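Long-range contact in HI1317 (Haemophilus influenzae, PDB 1JOV), which probably interconverts the alpha and beta anomers of glucose 6-phosphate, as a member of the aldose 1-epimerase family: residues A[148-153]-A[246-251]. Residues are numbered along the deposited sequence; the frame is centred on the assembly and turned at random.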
loop_
_atom_site.group_PDB
_atom_site.type_symbol
_atom_site.label_atom_id
_atom_site.label_comp_id
_atom_site.label_asym_id
_atom_site.label_seq_id
_atom_site.Cartn_x
_atom_site.Cartn_y
_atom_site.Cartn_z
ATOM N N ALA A 148 5.276 4.565 -6.083
ATOM C CA ALA A 148 5.151 4.542 -4.639
ATOM C C ALA A 148 4.148 3.477 -4.280
ATOM O O ALA A 148 3.149 3.283 -4.967
ATOM C CB ALA A 148 4.711 5.890 -4.081
ATOM N N LEU A 149 4.406 2.795 -3.183
ATOM C CA LEU A 149 3.555 1.827 -2.554
ATOM C C LEU A 149 2.934 2.617 -1.427
ATOM O O LEU A 149 3.556 2.805 -0.389
ATOM C CB LEU A 149 4.288 0.583 -2.088
ATOM C CG LEU A 149 5.349 0.081 -3.064
ATOM C CD1 LEU A 149 6.245 -0.960 -2.392
ATOM C CD2 LEU A 149 4.706 -0.493 -4.308
ATOM N N HIS A 150 1.738 3.073 -1.614
ATOM C CA HIS A 150 1.113 4.006 -0.685
ATOM C C HIS A 150 0.352 3.343 0.469
ATOM O O HIS A 150 -0.868 3.485 0.627
ATOM C CB HIS A 150 0.251 4.849 -1.567
ATOM C CG HIS A 150 -0.361 6.117 -0.976
ATOM N ND1 HIS A 150 -1.146 6.129 0.137
ATOM C CD2 HIS A 150 -0.279 7.398 -1.418
ATOM C CE1 HIS A 150 -1.586 7.362 0.334
ATOM N NE2 HIS A 150 -1.073 8.124 -0.592
ATOM N N THR A 151 1.128 2.624 1.233
ATOM C CA THR A 151 0.539 1.713 2.240
ATOM C C THR A 151 -0.248 2.426 3.367
ATOM O O THR A 151 0.271 3.307 4.043
ATOM C CB THR A 151 1.666 0.851 2.871
ATOM O OG1 THR A 151 2.496 0.317 1.810
ATOM C CG2 THR A 151 1.051 -0.385 3.751
ATOM N N TYR A 152 -1.489 1.957 3.503
ATOM C CA TYR A 152 -2.352 2.439 4.610
ATOM C C TYR A 152 -2.358 1.405 5.678
ATOM O O TYR A 152 -2.921 0.272 5.539
ATOM C CB TYR A 152 -3.835 2.699 4.189
ATOM C CG TYR A 152 -4.117 3.742 3.209
ATOM C CD1 TYR A 152 -3.795 3.617 1.850
ATOM C CD2 TYR A 152 -4.879 4.834 3.588
ATOM C CE1 TYR A 152 -4.121 4.657 0.919
ATOM C CE2 TYR A 152 -5.191 5.838 2.698
ATOM C CZ TYR A 152 -4.860 5.754 1.373
ATOM O OH TYR A 152 -5.227 6.756 0.497
ATOM N N PHE A 153 -1.720 1.792 6.804
ATOM C CA PHE A 153 -1.637 0.839 7.932
ATOM C C PHE A 153 -2.801 1.064 8.904
ATOM O O PHE A 153 -3.282 2.186 9.065
ATOM C CB PHE A 153 -0.338 0.977 8.696
ATOM C CG PHE A 153 0.827 0.634 7.888
ATOM C CD1 PHE A 153 1.168 -0.682 7.700
ATOM C CD2 PHE A 153 1.554 1.633 7.289
ATOM C CE1 PHE A 153 2.290 -1.012 6.866
ATOM C CE2 PHE A 153 2.580 1.354 6.498
ATOM C CZ PHE A 153 3.027 0.013 6.306
ATOM N N CYS A 246 -0.447 6.382 6.801
ATOM C CA CYS A 246 0.368 5.962 5.633
ATOM C C CYS A 246 1.865 6.188 5.818
ATOM O O CYS A 246 2.298 7.294 6.153
ATOM C CB CYS A 246 -0.104 6.716 4.414
ATOM S SG CYS A 246 -1.731 6.166 3.822
ATOM N N LEU A 247 2.651 5.133 5.562
ATOM C CA LEU A 247 4.119 5.169 5.554
ATOM C C LEU A 247 4.452 4.552 4.173
ATOM O O LEU A 247 4.501 3.325 4.036
ATOM C CB LEU A 247 4.771 4.439 6.716
ATOM C CG LEU A 247 6.151 5.028 7.001
ATOM C CD1 LEU A 247 6.681 4.567 8.347
ATOM C CD2 LEU A 247 7.140 4.664 5.898
ATOM N N GLU A 248 4.594 5.399 3.189
ATOM C CA GLU A 248 4.760 5.026 1.810
ATOM C C GLU A 248 6.198 4.745 1.361
ATOM O O GLU A 248 7.112 5.547 1.610
ATOM C CB GLU A 248 4.234 6.133 0.913
ATOM C CG GLU A 248 2.855 6.628 1.295
ATOM C CD GLU A 248 2.387 7.872 0.557
ATOM O OE1 GLU A 248 2.904 8.134 -0.535
ATOM O OE2 GLU A 248 1.494 8.579 1.072
ATOM N N THR A 249 6.420 3.614 0.692
ATOM C CA THR A 249 7.715 3.208 0.107
ATOM C C THR A 249 7.821 3.931 -1.242
ATOM O O THR A 249 6.959 3.675 -2.101
ATOM C CB THR A 249 7.733 1.722 -0.121
ATOM O OG1 THR A 249 7.383 1.028 1.092
ATOM C CG2 THR A 249 9.117 1.280 -0.569
ATOM N N ALA A 250 8.794 4.811 -1.494
ATOM C CA ALA A 250 8.671 5.615 -2.689
ATOM C C ALA A 250 9.958 5.919 -3.474
ATOM O O ALA A 250 11.023 5.875 -2.916
ATOM C CB ALA A 250 8.079 6.966 -2.377
ATOM N N ARG A 251 9.797 6.184 -4.755
ATOM C CA ARG A 251 10.864 6.555 -5.682
ATOM C C ARG A 251 10.284 7.803 -6.319
ATOM O O ARG A 251 9.601 7.734 -7.369
ATOM C CB ARG A 251 11.200 5.428 -6.659
ATOM C CG ARG A 251 12.043 4.302 -6.002
ATOM C CD ARG A 251 13.570 4.752 -5.935
ATOM N NE ARG A 251 14.217 4.644 -7.244
ATOM C CZ ARG A 251 14.779 3.565 -7.682
ATOM N NH1 ARG A 251 14.748 2.545 -6.980
ATOM N NH2 ARG A 251 15.348 3.510 -8.895
HETATM O O HOH W 1 4.947 0.928 2.669
#
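Glu-248 lies alongside the imidazole of His-150, both side chains pointing the same way from neighbouring antiparallel strands. Glu-248 CB rests 3.6 Å from Leu-149 O. With CG anti to its own carbonyl carbon (chi1 -49°), Glu-248 CG passes over the His-150 ring face in a CH-pi contact, 4.2 Å from the centroid. Beyond it the chain is extended: Glu-248 CD comes 3.4 Å from His-150 CD2, OE1 stays near the same carbon, and OE2 lies 3.1 Å from His-150 NE2, above the ring plane and towards its rim. Carboxylate and ring planes are only 23° apart, so this is a stack, and the angle at NE2 is too poor for a hydrogen bond. Beside them Cys-246 SG, compact and polarisable, lies over the Tyr-152 ring, 3.5 Å from its centroid; the phenol OH is hydrogen-bonded to Arg-70 NH1. Leu-149 and Thr-249 form a hydrogen-bonded pair, nearly straight (167°) from Leu-149 N to Thr-249 O, more bent in return. Where the strands part at the inverse gamma turn centred on His-150, a water donates to Leu-247 O and bonds Thr-151 OG1 and Thr-249 OG1, hydroxyls able to donate and accept; Thr-249 OG1 also hydrogen-bonds His-217 ND1. The pairing of imidazole and carboxylate, both predicted catalytic, is consistent with acid-base chemistry at the sugar's anomeric centre, as in galactose mutarotases.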